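Long-range contacts in putative sortase (Streptococcus pneumoniae, PDB 2W1K), which probably catalyses, as a class C sortase, the transpeptidation that joins pilin subunits covalently during pilus fibre assembly in the pneumococcus: residues A[42-47]-A[171-176]; A[151-156]-A[184-189]; A[139-144]-A[194-199]; A[10-15]-A[135-140]. All coordinates share one frame; numbering follows the deposited sequence.

Interaction 1 (A[42-47]-A[171-176]); sequences VDPFLA and TLITCD
The thiol of C175 sits over a face of the F45 ring, a sulfur-aromatic contact with SG 3.8 Å from the centroid of that ring. It lies 31° off the ring normal, displaced toward the root of the side chain, where SG comes within a tight 3.3 Å of F45 CG. The other face of the ring is backed by P44 CB. At the far end, the ring turns its edge to I173 O, 3.6 Å from F45 CZ, while F45 CE2 packs 4.1 Å from I173 CG1. I173 CG2 turns instead to P44 CG. C175 closes the sequence TLITC, which matches the TLXTC signature of sortases, in which the cysteine is the nucleophile. The DPF sequence of 43-45 is consistent with the lid of class C sortases, here setting an aromatic ring against that cysteine. A type I turn from D43 to L46 shapes the loop, and D43 OD2, which also takes a weak bond from F45 N, is tied by a salt bridge to R184. The presumed lid, between helix 18-34 and strand 65-69, thus rests on strand 168-176 and on A111 of neighbouring strand 106-111, while R184 anchors it to strand 183-196 next door.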
loop_
_atom_site.group_PDB
_atom_site.type_symbol
_atom_site.label_atom_id
_atom_site.label_comp_id
_atom_site.label_asym_id
_atom_site.label_seq_id
_atom_site.Cartn_x
_atom_site.Cartn_y
_atom_site.Cartn_z
ATOM N N VAL A 42 10.841 -5.551 -8.994
ATOM C CA VAL A 42 10.318 -6.071 -10.272
ATOM C C VAL A 42 9.110 -5.215 -10.665
ATOM O O VAL A 42 8.369 -4.768 -9.783
ATOM C CB VAL A 42 9.977 -7.602 -10.148
ATOM C CG1 VAL A 42 9.050 -8.078 -11.198
ATOM C CG2 VAL A 42 11.273 -8.415 -10.139
ATOM N N ASP A 43 8.897 -4.969 -11.968
ATOM C CA ASP A 43 7.633 -4.370 -12.361
ATOM C C ASP A 43 6.430 -5.192 -11.952
ATOM O O ASP A 43 6.341 -6.330 -12.325
ATOM C CB ASP A 43 7.513 -4.105 -13.845
ATOM C CG ASP A 43 6.257 -3.282 -14.152
ATOM O OD1 ASP A 43 6.161 -2.157 -13.599
ATOM O OD2 ASP A 43 5.388 -3.734 -14.904
ATOM N N PRO A 44 5.504 -4.599 -11.167
ATOM C CA PRO A 44 4.301 -5.284 -10.685
ATOM C C PRO A 44 3.295 -5.640 -11.784
ATOM O O PRO A 44 2.465 -6.504 -11.593
ATOM C CB PRO A 44 3.693 -4.282 -9.713
ATOM C CG PRO A 44 4.217 -2.981 -10.175
ATOM C CD PRO A 44 5.595 -3.223 -10.631
ATOM N N PHE A 45 3.406 -5.044 -12.943
ATOM C CA PHE A 45 2.435 -5.287 -14.009
ATOM C C PHE A 45 3.128 -6.022 -15.126
ATOM O O PHE A 45 2.662 -6.019 -16.281
ATOM C CB PHE A 45 1.732 -3.973 -14.480
ATOM C CG PHE A 45 1.064 -3.247 -13.342
ATOM C CD1 PHE A 45 -0.132 -3.735 -12.831
ATOM C CD2 PHE A 45 1.689 -2.194 -12.677
ATOM C CE1 PHE A 45 -0.766 -3.102 -11.722
ATOM C CE2 PHE A 45 1.079 -1.551 -11.558
ATOM C CZ PHE A 45 -0.141 -2.027 -11.089
ATOM N N LEU A 46 4.256 -6.646 -14.806
ATOM C CA LEU A 46 4.517 -7.761 -15.617
ATOM C C LEU A 46 3.403 -8.675 -15.962
ATOM O O LEU A 46 3.053 -8.746 -17.171
ATOM C CB LEU A 46 5.866 -7.939 -16.247
ATOM C CG LEU A 46 5.423 -7.373 -17.666
ATOM C CD1 LEU A 46 4.832 -5.944 -17.631
ATOM C CD2 LEU A 46 6.420 -7.531 -18.866
ATOM N N ALA A 47 2.721 -9.140 -14.906
ATOM C CA ALA A 47 2.640 -10.542 -14.669
ATOM C C ALA A 47 2.269 -10.874 -13.204
ATOM O O ALA A 47 1.864 -9.997 -12.398
ATOM C CB ALA A 47 4.061 -11.097 -14.965
ATOM N N THR A 171 4.016 5.248 -2.066
ATOM C CA THR A 171 3.857 5.558 -3.512
ATOM C C THR A 171 2.861 4.560 -4.095
ATOM O O THR A 171 2.968 3.329 -3.847
ATOM C CB THR A 171 5.179 5.492 -4.302
ATOM O OG1 THR A 171 6.088 6.493 -3.783
ATOM C CG2 THR A 171 4.975 5.658 -5.877
ATOM N N LEU A 172 1.804 5.090 -4.742
ATOM C CA LEU A 172 0.794 4.268 -5.448
ATOM C C LEU A 172 1.233 4.092 -6.921
ATOM O O LEU A 172 1.586 5.071 -7.598
ATOM C CB LEU A 172 -0.565 4.942 -5.386
ATOM C CG LEU A 172 -1.376 4.698 -4.107
ATOM C CD1 LEU A 172 -0.745 4.210 -2.800
ATOM C CD2 LEU A 172 -2.607 5.518 -3.860
ATOM N N ILE A 173 1.192 2.851 -7.433
ATOM C CA ILE A 173 1.580 2.653 -8.833
ATOM C C ILE A 173 0.475 1.913 -9.580
ATOM O O ILE A 173 -0.084 0.950 -9.072
ATOM C CB ILE A 173 2.912 1.818 -8.969
ATOM C CG1 ILE A 173 3.309 1.756 -10.468
ATOM C CG2 ILE A 173 2.745 0.412 -8.284
ATOM C CD1 ILE A 173 4.770 1.239 -10.717
ATOM N N THR A 174 0.210 2.355 -10.812
ATOM C CA THR A 174 -0.771 1.706 -11.669
ATOM C C THR A 174 -0.372 1.919 -13.079
ATOM O O THR A 174 0.614 2.619 -13.311
ATOM C CB THR A 174 -2.212 2.238 -11.429
ATOM O OG1 THR A 174 -3.132 1.392 -12.089
ATOM C CG2 THR A 174 -2.448 3.707 -11.919
ATOM N N CYS A 175 -1.117 1.294 -14.034
ATOM C CA CYS A 175 -0.745 1.381 -15.450
ATOM C C CYS A 175 -1.296 2.651 -16.125
ATOM O O CYS A 175 -2.350 3.171 -15.763
ATOM C CB CYS A 175 -1.118 0.080 -16.188
ATOM S SG CYS A 175 -0.021 -1.247 -15.664
ATOM N N ASP A 176 -0.574 3.179 -17.091
ATOM C CA ASP A 176 -1.035 4.392 -17.754
ATOM C C ASP A 176 -0.405 4.411 -19.182
ATOM O O ASP A 176 0.718 3.955 -19.390
ATOM C CB ASP A 176 -0.602 5.578 -16.881
ATOM C CG ASP A 176 -1.055 6.935 -17.407
ATOM O OD1 ASP A 176 -2.263 7.277 -17.304
ATOM O OD2 ASP A 176 -0.178 7.685 -17.939
#

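Interaction 2 (A[151-156]-A[184-189]); sequences EIILPS and RLLVNF
P155 sets the CB-CG side of its ring over one face of the R184 guanidinium, the two side chains crossing at about a right angle, at the end of an antiparallel strand pair in the sortase β-barrel. P155 CG stands 3.4 Å above the guanidinium plane, over its centre. The arginine chain bends at chi2 (-74°), which turns CD aside, and its end is held by a salt bridge from NH2 to D43 and a bond from NH1 to F181 O. The arginine on this strand is consistent with the active-site arginine of sortases. On the same sheet face, I153 crosses both R184 and L186 at about right angles, with its CD1 4.0 Å from L186 CD1. The opposite face carries I152 CD1 against L185 CD1, 3.7 Å apart. Two hydrogen-bonded pairs, E151 with L186 and I153 with R184, flank the non-hydrogen-bonded pair of I152 and L185. Farther along, the E151 and N188 side chains also cross at about a right angle, in a polar cluster that R107 joins by a salt bridge to E151 and D149 by a bond to N188 ND2. There N188 ND2 reaches the anti lone pair of E151 OE2 at 2.9 Å, the carboxylate and amide planes 55° apart.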
loop_
_atom_site.group_PDB
_atom_site.type_symbol
_atom_site.label_atom_id
_atom_site.label_comp_id
_atom_site.label_asym_id
_atom_site.label_seq_id
_atom_site.Cartn_x
_atom_site.Cartn_y
_atom_site.Cartn_z
ATOM N N GLU A 151 4.408 11.110 -10.778
ATOM C CA GLU A 151 5.340 10.907 -11.877
ATOM C C GLU A 151 4.813 9.918 -12.859
ATOM O O GLU A 151 3.986 9.056 -12.516
ATOM C CB GLU A 151 6.644 10.332 -11.349
ATOM C CG GLU A 151 7.038 10.969 -10.107
ATOM C CD GLU A 151 8.189 10.232 -9.407
ATOM O OE1 GLU A 151 9.193 9.931 -10.095
ATOM O OE2 GLU A 151 8.100 9.984 -8.173
ATOM N N ILE A 152 5.300 10.016 -14.092
ATOM C CA ILE A 152 5.069 8.975 -15.086
ATOM C C ILE A 152 6.408 8.301 -15.319
ATOM O O ILE A 152 7.420 8.966 -15.477
ATOM C CB ILE A 152 4.470 9.487 -16.410
ATOM C CG1 ILE A 152 3.092 10.050 -16.157
ATOM C CG2 ILE A 152 4.418 8.356 -17.460
ATOM C CD1 ILE A 152 2.117 9.020 -15.824
ATOM N N ILE A 153 6.450 6.965 -15.249
ATOM C CA ILE A 153 7.760 6.337 -15.531
ATOM C C ILE A 153 7.617 5.223 -16.532
ATOM O O ILE A 153 6.486 4.806 -16.778
ATOM C CB ILE A 153 8.443 5.844 -14.224
ATOM C CG1 ILE A 153 7.719 4.555 -13.681
ATOM C CG2 ILE A 153 8.587 7.059 -13.251
ATOM C CD1 ILE A 153 8.488 3.863 -12.578
ATOM N N LEU A 154 8.733 4.710 -17.060
ATOM C CA LEU A 154 8.724 3.491 -17.900
ATOM C C LEU A 154 8.818 2.269 -16.982
ATOM O O LEU A 154 9.509 2.350 -15.950
ATOM C CB LEU A 154 9.971 3.487 -18.844
ATOM C CG LEU A 154 10.069 4.603 -19.910
ATOM C CD1 LEU A 154 11.112 4.229 -21.033
ATOM C CD2 LEU A 154 8.685 4.831 -20.481
ATOM N N PRO A 155 8.151 1.143 -17.327
ATOM C CA PRO A 155 8.206 -0.072 -16.507
ATOM C C PRO A 155 9.643 -0.600 -16.225
ATOM O O PRO A 155 9.866 -1.272 -15.231
ATOM C CB PRO A 155 7.538 -1.102 -17.375
ATOM C CG PRO A 155 6.716 -0.378 -18.304
ATOM C CD PRO A 155 7.280 0.969 -18.506
ATOM N N SER A 156 10.604 -0.332 -17.100
ATOM C CA SER A 156 11.961 -0.829 -16.894
ATOM C C SER A 156 12.736 0.031 -15.908
ATOM O O SER A 156 13.877 -0.318 -15.492
ATOM C CB SER A 156 12.673 -0.757 -18.249
ATOM O OG SER A 156 12.598 0.584 -18.767
ATOM N N ARG A 184 3.861 3.795 -16.337
ATOM C CA ARG A 184 3.374 3.555 -14.969
ATOM C C ARG A 184 3.153 4.924 -14.397
ATOM O O ARG A 184 4.060 5.762 -14.438
ATOM C CB ARG A 184 4.366 2.785 -14.135
ATOM C CG ARG A 184 4.866 1.540 -14.785
ATOM C CD ARG A 184 3.739 0.501 -14.722
ATOM N NE ARG A 184 4.157 -0.738 -15.339
ATOM C CZ ARG A 184 3.788 -1.144 -16.577
ATOM N NH1 ARG A 184 2.988 -0.404 -17.387
ATOM N NH2 ARG A 184 4.213 -2.304 -17.000
ATOM N N LEU A 185 1.945 5.150 -13.908
ATOM C CA LEU A 185 1.651 6.319 -13.076
ATOM C C LEU A 185 2.049 6.147 -11.565
ATOM O O LEU A 185 1.615 5.223 -10.851
ATOM C CB LEU A 185 0.182 6.736 -13.233
ATOM C CG LEU A 185 -0.337 7.881 -12.323
ATOM C CD1 LEU A 185 0.467 9.158 -12.501
ATOM C CD2 LEU A 185 -1.800 8.157 -12.577
ATOM N N LEU A 186 2.847 7.062 -11.074
ATOM C CA LEU A 186 3.177 7.059 -9.639
ATOM C C LEU A 186 2.545 8.245 -8.958
ATOM O O LEU A 186 2.801 9.346 -9.339
ATOM C CB LEU A 186 4.680 7.208 -9.441
ATOM C CG LEU A 186 5.657 6.030 -9.492
ATOM C CD1 LEU A 186 5.319 4.890 -10.434
ATOM C CD2 LEU A 186 7.154 6.447 -9.579
ATOM N N VAL A 187 1.831 8.014 -7.864
ATOM C CA VAL A 187 1.313 9.064 -7.044
ATOM C C VAL A 187 1.961 8.921 -5.629
ATOM O O VAL A 187 1.796 7.902 -4.954
ATOM C CB VAL A 187 -0.269 8.933 -6.957
ATOM C CG1 VAL A 187 -0.818 10.120 -6.230
ATOM C CG2 VAL A 187 -0.947 8.829 -8.399
ATOM N N ASN A 188 2.748 9.923 -5.211
ATOM C CA ASN A 188 3.469 9.947 -3.935
ATOM C C ASN A 188 2.683 10.626 -2.852
ATOM O O ASN A 188 2.055 11.696 -3.082
ATOM C CB ASN A 188 4.864 10.561 -4.109
ATOM C CG ASN A 188 5.595 9.893 -5.283
ATOM O OD1 ASN A 188 5.692 8.681 -5.312
ATOM N ND2 ASN A 188 5.944 10.662 -6.317
ATOM N N PHE A 189 2.716 10.013 -1.675
ATOM C CA PHE A 189 2.020 10.561 -0.541
ATOM C C PHE A 189 3.013 10.686 0.627
ATOM O O PHE A 189 3.804 9.771 0.816
ATOM C CB PHE A 189 0.970 9.535 -0.085
ATOM C CG PHE A 189 -0.250 9.462 -0.971
ATOM C CD1 PHE A 189 -0.220 8.737 -2.188
ATOM C CD2 PHE A 189 -1.445 10.093 -0.583
ATOM C CE1 PHE A 189 -1.387 8.663 -3.015
ATOM C CE2 PHE A 189 -2.604 9.996 -1.390
ATOM C CZ PHE A 189 -2.556 9.274 -2.596
#

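Interaction 3 (A[139-144]-A[194-199]); sequences GQEIVE and VYQKSD
E141 and Q196 lie side by side, pointing the same way, and meet at their ends: Q196 NE2 donates to the anti lone pair of E141 OE2 over 2.7 Å, with E141 OE2 close to the Q196 amide plane, which is turned 63° from the carboxylate. The bend of Q196 at chi2 (-61°) swings its CD aside, and V194 CG1 packs 3.5 Å from the same E141 OE2. On the other sheet face Y195 offers its ring edge to E144: OH gives a 3.0 Å bond to E144 OE1, met nearly along its C-O axis, with ring and carboxylate almost coplanar. K197, extended beyond CG, runs back over the backbone of G139 and Q140, its CE 4.1 Å from I142 CG1. Its NZ reaches G139 O at 3.0 Å from well above the carbonyl plane and also forms a salt bridge with D137.

The strands that carry these side chains pair antiparallel, 141-153 with 183-196, in the sortase β-barrel. I142 and Y195 form a hydrogen-bonded pair, with Y195 N 2.8 Å from I142 O, between the non-hydrogen-bonded pairs of E141 with Q196 and V143 with V194. Past the strand ends, Q140 O accepts from K197 N and from a water that in turn accepts from S198 N, 3.2 Å away.

In the second shell, Y21 of helix 18-34 and N138 bond to E141 OE1, while a buffer molecule, MES, hydrogen-bonds to OE2. Helix 202-209 packs V205 against both I142 and Y195, and the side chain of D199 caps the backbone N of Q201 at the approach to that helix.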
loop_
_atom_site.group_PDB
_atom_site.type_symbol
_atom_site.label_atom_id
_atom_site.label_comp_id
_atom_site.label_asym_id
_atom_site.label_seq_id
_atom_site.Cartn_x
_atom_site.Cartn_y
_atom_site.Cartn_z
ATOM N N GLY A 139 -4.232 -2.325 11.620
ATOM C CA GLY A 139 -4.915 -3.100 12.674
ATOM C C GLY A 139 -5.249 -2.341 13.914
ATOM O O GLY A 139 -6.431 -2.230 14.290
ATOM N N GLN A 140 -4.211 -1.819 14.560
ATOM C CA GLN A 140 -4.305 -1.011 15.814
ATOM C C GLN A 140 -4.087 0.452 15.662
ATOM O O GLN A 140 -4.249 1.164 16.628
ATOM C CB GLN A 140 -3.212 -1.458 16.809
ATOM C CG GLN A 140 -3.149 -2.945 16.938
ATOM C CD GLN A 140 -4.064 -3.525 17.980
ATOM O OE1 GLN A 140 -4.704 -4.579 17.786
ATOM N NE2 GLN A 140 -4.091 -2.907 19.118
ATOM N N GLU A 141 -3.624 0.874 14.490
ATOM C CA GLU A 141 -3.334 2.268 14.200
ATOM C C GLU A 141 -3.837 2.627 12.770
ATOM O O GLU A 141 -3.775 1.796 11.835
ATOM C CB GLU A 141 -1.829 2.468 14.150
ATOM C CG GLU A 141 -1.154 1.977 15.419
ATOM C CD GLU A 141 0.356 2.058 15.345
ATOM O OE1 GLU A 141 0.899 1.305 14.490
ATOM O OE2 GLU A 141 1.032 2.868 16.080
ATOM N N ILE A 142 -4.190 3.905 12.574
ATOM C CA ILE A 142 -4.478 4.383 11.271
ATOM C C ILE A 142 -3.414 5.374 10.945
ATOM O O ILE A 142 -3.163 6.327 11.725
ATOM C CB ILE A 142 -5.892 5.009 11.162
ATOM C CG1 ILE A 142 -7.001 3.946 11.171
ATOM C CG2 ILE A 142 -5.980 5.607 9.738
ATOM C CD1 ILE A 142 -8.507 4.477 11.600
ATOM N N VAL A 143 -2.736 5.211 9.813
ATOM C CA VAL A 143 -1.631 6.158 9.533
ATOM C C VAL A 143 -2.255 7.058 8.496
ATOM O O VAL A 143 -2.935 6.559 7.596
ATOM C CB VAL A 143 -0.429 5.443 8.919
ATOM C CG1 VAL A 143 0.655 6.414 8.544
ATOM C CG2 VAL A 143 0.051 4.324 9.910
ATOM N N GLU A 144 -2.004 8.347 8.609
ATOM C CA GLU A 144 -2.563 9.311 7.671
ATOM C C GLU A 144 -1.434 9.822 6.775
ATOM O O GLU A 144 -0.352 10.091 7.281
ATOM C CB GLU A 144 -3.286 10.492 8.426
ATOM C CG GLU A 144 -3.784 11.465 7.337
ATOM C CD GLU A 144 -4.379 12.719 7.925
ATOM O OE1 GLU A 144 -4.808 12.682 9.107
ATOM O OE2 GLU A 144 -4.426 13.739 7.198
ATOM N N VAL A 194 -0.027 9.275 12.883
ATOM C CA VAL A 194 -0.384 7.908 13.186
ATOM C C VAL A 194 -1.419 8.101 14.351
ATOM O O VAL A 194 -1.120 8.769 15.326
ATOM C CB VAL A 194 0.831 7.078 13.752
ATOM C CG1 VAL A 194 0.377 5.718 14.208
ATOM C CG2 VAL A 194 1.941 6.901 12.688
ATOM N N TYR A 195 -2.582 7.483 14.250
ATOM C CA TYR A 195 -3.549 7.513 15.307
ATOM C C TYR A 195 -3.646 6.165 15.899
ATOM O O TYR A 195 -3.748 5.167 15.160
ATOM C CB TYR A 195 -4.920 7.916 14.722
ATOM C CG TYR A 195 -4.851 9.286 13.979
ATOM C CD1 TYR A 195 -4.938 10.515 14.686
ATOM C CD2 TYR A 195 -4.663 9.361 12.580
ATOM C CE1 TYR A 195 -4.803 11.766 14.034
ATOM C CE2 TYR A 195 -4.540 10.665 11.911
ATOM C CZ TYR A 195 -4.649 11.835 12.671
ATOM O OH TYR A 195 -4.572 13.110 12.111
ATOM N N GLN A 196 -3.695 6.110 17.236
ATOM C CA GLN A 196 -3.938 4.868 17.938
ATOM C C GLN A 196 -5.417 4.714 18.072
ATOM O O GLN A 196 -6.080 5.649 18.500
ATOM C CB GLN A 196 -3.394 4.986 19.399
ATOM C CG GLN A 196 -1.859 5.386 19.415
ATOM C CD GLN A 196 -1.039 4.259 18.678
ATOM O OE1 GLN A 196 -1.134 3.078 19.020
ATOM N NE2 GLN A 196 -0.203 4.664 17.754
ATOM N N LYS A 197 -5.886 3.507 17.862
ATOM C CA LYS A 197 -7.292 3.262 17.918
ATOM C C LYS A 197 -7.721 3.218 19.391
ATOM O O LYS A 197 -8.895 3.265 19.708
ATOM C CB LYS A 197 -7.635 1.963 17.197
ATOM C CG LYS A 197 -7.464 2.066 15.623
ATOM C CD LYS A 197 -7.896 0.724 15.010
ATOM C CE LYS A 197 -7.901 0.771 13.520
ATOM N NZ LYS A 197 -8.569 -0.531 12.972
ATOM N N SER A 198 -6.760 3.181 20.291
ATOM C CA SER A 198 -7.060 3.274 21.719
ATOM C C SER A 198 -7.359 4.732 22.131
ATOM O O SER A 198 -7.937 4.934 23.185
ATOM C CB SER A 198 -5.912 2.700 22.555
ATOM O OG SER A 198 -4.759 3.538 22.404
ATOM N N ASP A 199 -7.009 5.729 21.300
ATOM C CA ASP A 199 -7.289 7.126 21.566
ATOM C C ASP A 199 -8.706 7.519 21.106
ATOM O O ASP A 199 -9.030 7.420 19.949
ATOM C CB ASP A 199 -6.269 7.995 20.828
ATOM C CG ASP A 199 -6.451 9.522 21.082
ATOM O OD1 ASP A 199 -7.563 10.122 20.978
ATOM O OD2 ASP A 199 -5.377 10.170 21.397
HETATM O O HOH W 1 -4.356 1.301 19.302
#

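Interaction 4 (A[10-15]-A[135-140])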
loop_
_atom_site.group_PDB
_atom_site.type_symbol
_atom_site.label_atom_id
_atom_site.label_comp_id
_atom_site.label_asym_id
_atom_site.label_seq_id
_atom_site.Cartn_x
_atom_site.Cartn_y
_atom_site.Cartn_z
ATOM N N ALA A 10 -13.655 -5.063 8.735
ATOM C CA ALA A 10 -14.003 -5.301 10.131
ATOM C C ALA A 10 -13.392 -6.656 10.541
ATOM O O ALA A 10 -12.897 -6.791 11.673
ATOM C CB ALA A 10 -15.558 -5.243 10.429
ATOM N N THR A 11 -13.382 -7.641 9.649
ATOM C CA THR A 11 -12.781 -8.905 10.083
ATOM C C THR A 11 -11.234 -8.791 10.299
ATOM O O THR A 11 -10.693 -9.204 11.372
ATOM C CB THR A 11 -13.223 -10.181 9.228
ATOM O OG1 THR A 11 -12.153 -10.634 8.374
ATOM C CG2 THR A 11 -14.546 -9.946 8.420
ATOM N N PHE A 12 -10.545 -8.215 9.298
ATOM C CA PHE A 12 -9.149 -7.777 9.461
ATOM C C PHE A 12 -8.935 -7.206 10.844
ATOM O O PHE A 12 -8.173 -7.783 11.645
ATOM C CB PHE A 12 -8.727 -6.731 8.416
ATOM C CG PHE A 12 -7.328 -6.222 8.637
ATOM C CD1 PHE A 12 -6.235 -7.088 8.551
ATOM C CD2 PHE A 12 -7.093 -4.876 8.996
ATOM C CE1 PHE A 12 -4.930 -6.607 8.774
ATOM C CE2 PHE A 12 -5.791 -4.406 9.214
ATOM C CZ PHE A 12 -4.721 -5.285 9.105
ATOM N N VAL A 13 -9.635 -6.108 11.155
ATOM C CA VAL A 13 -9.435 -5.441 12.423
ATOM C C VAL A 13 -9.672 -6.341 13.626
ATOM O O VAL A 13 -8.844 -6.344 14.545
ATOM C CB VAL A 13 -10.231 -4.123 12.611
ATOM C CG1 VAL A 13 -10.027 -3.567 14.074
ATOM C CG2 VAL A 13 -9.763 -3.110 11.632
ATOM N N LYS A 14 -10.803 -7.043 13.677
ATOM C CA LYS A 14 -11.227 -7.580 14.958
ATOM C C LYS A 14 -10.338 -8.740 15.285
ATOM O O LYS A 14 -10.114 -9.029 16.454
ATOM C CB LYS A 14 -12.720 -8.003 15.020
ATOM C CG LYS A 14 -13.026 -9.538 14.957
ATOM C CD LYS A 14 -12.356 -10.380 16.099
ATOM C CE LYS A 14 -13.315 -10.882 17.266
ATOM N NZ LYS A 14 -12.541 -11.367 18.511
ATOM N N SER A 15 -9.832 -9.403 14.264
ATOM C CA SER A 15 -9.047 -10.566 14.521
ATOM C C SER A 15 -7.647 -10.199 15.072
ATOM O O SER A 15 -7.019 -10.993 15.797
ATOM C CB SER A 15 -8.936 -11.383 13.255
ATOM O OG SER A 15 -8.006 -10.723 12.438
ATOM N N TYR A 135 -5.678 7.013 4.118
ATOM C CA TYR A 135 -5.575 6.436 5.445
ATOM C C TYR A 135 -5.192 4.940 5.325
ATOM O O TYR A 135 -5.766 4.203 4.473
ATOM C CB TYR A 135 -6.896 6.547 6.155
ATOM C CG TYR A 135 -7.319 7.998 6.355
ATOM C CD1 TYR A 135 -6.758 8.749 7.354
ATOM C CD2 TYR A 135 -8.291 8.620 5.514
ATOM C CE1 TYR A 135 -7.132 10.021 7.571
ATOM C CE2 TYR A 135 -8.662 9.956 5.683
ATOM C CZ TYR A 135 -8.102 10.638 6.752
ATOM O OH TYR A 135 -8.418 11.936 7.049
ATOM N N TYR A 136 -4.257 4.500 6.201
ATOM C CA TYR A 136 -3.770 3.176 6.088
ATOM C C TYR A 136 -3.998 2.496 7.439
ATOM O O TYR A 136 -3.493 2.941 8.448
ATOM C CB TYR A 136 -2.230 3.191 5.680
ATOM C CG TYR A 136 -1.705 1.801 5.608
ATOM C CD1 TYR A 136 -1.888 1.027 4.463
ATOM C CD2 TYR A 136 -1.062 1.204 6.710
ATOM C CE1 TYR A 136 -1.460 -0.315 4.388
ATOM C CE2 TYR A 136 -0.666 -0.152 6.673
ATOM C CZ TYR A 136 -0.837 -0.882 5.506
ATOM O OH TYR A 136 -0.531 -2.215 5.471
ATOM N N ASP A 137 -4.656 1.353 7.481
ATOM C CA ASP A 137 -4.934 0.744 8.770
ATOM C C ASP A 137 -4.128 -0.551 8.984
ATOM O O ASP A 137 -4.275 -1.498 8.166
ATOM C CB ASP A 137 -6.447 0.524 8.835
ATOM C CG ASP A 137 -6.914 0.030 10.172
ATOM O OD1 ASP A 137 -6.085 -0.328 11.056
ATOM O OD2 ASP A 137 -8.178 -0.007 10.333
ATOM N N ASN A 138 -3.252 -0.598 10.007
ATOM C CA ASN A 138 -2.387 -1.784 10.220
ATOM C C ASN A 138 -3.005 -2.662 11.259
ATOM O O ASN A 138 -2.374 -3.626 11.756
ATOM C CB ASN A 138 -0.940 -1.456 10.673
ATOM C CG ASN A 138 -0.846 -0.600 11.955
ATOM O OD1 ASN A 138 -1.669 -0.613 12.832
ATOM N ND2 ASN A 138 0.190 0.140 12.026
ATOM N N GLY A 139 -4.232 -2.325 11.620
ATOM C CA GLY A 139 -4.915 -3.100 12.674
ATOM C C GLY A 139 -5.249 -2.341 13.914
ATOM O O GLY A 139 -6.431 -2.230 14.290
ATOM N N GLN A 140 -4.211 -1.819 14.560
ATOM C CA GLN A 140 -4.305 -1.011 15.814
ATOM C C GLN A 140 -4.087 0.452 15.662
ATOM O O GLN A 140 -4.249 1.164 16.628
ATOM C CB GLN A 140 -3.212 -1.458 16.809
ATOM C CG GLN A 140 -3.149 -2.945 16.938
ATOM C CD GLN A 140 -4.064 -3.525 17.980
ATOM O OE1 GLN A 140 -4.704 -4.579 17.786
ATOM N NE2 GLN A 140 -4.091 -2.907 19.118
#
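D137 OD2 is gripped by two groups, H9 NE2 from the helix that also carries V13 and K197 NZ in a salt bridge, while V13 CG2 packs against it at 3.7 Å. The V13 side chain crosses that of D137 at about a right angle. The second carboxylate oxygen, D137 OD1, turns to its own chain and accepts from G139 N at 2.8 Å, the donor standing 36° out of the carboxylate plane. That bond closes an Asx turn, where the chain leaves strand 133-137 for the next strand. With the basic groups of H9 and K197 at OD2, the carboxylate would probably be stabilised as an anion.

F12 works on the backbone of the same turn. Its CG is anti to the backbone N (chi1 176°), and the far end of the ring touches the main chain: CE2 comes 3.4 Å from D137 O and 3.5 Å from G139 N, and the ring edge faces N138 C, 3.8 Å from F12 CZ. At the positive phi of G139, 117°, with its psi negative, a CB would be jammed against the carbonyl O of N138, so the backbone itself calls for glycine. V13 adds a van der Waals contact there, CG1 lying 3.8 Å from G139 O.

The contact fastens the N-terminal helix 5-15 to the sortase β-barrel at the link between two adjacent strands. F12 also meets the ring of Y66 on strand 65-69, the barrel strand whose Y66 backbone bonds to D137, and N138 and Q140 also touch Y21 of helix 18-34.

The four contacts form two clusters on opposite sides of the chain's centre. Interactions 1 and 2, with centres about 8 Å apart, share the end of the barrel where strands 168-176 and 183-196 run as neighbours, and are joined by D43 with R184 and T171 with N188. Interactions 3 and 4, about 9 Å apart, share G139 and Q140 around the turn between strands 133-137 and 141-153. Centres in different clusters lie about 25 to 28 Å apart. Strands 141-153 and 183-196 serve both interaction 2 and interaction 3, the former nested within the latter along the chain. The sheet thus links the presumed lidded active site to the helix-covered far end.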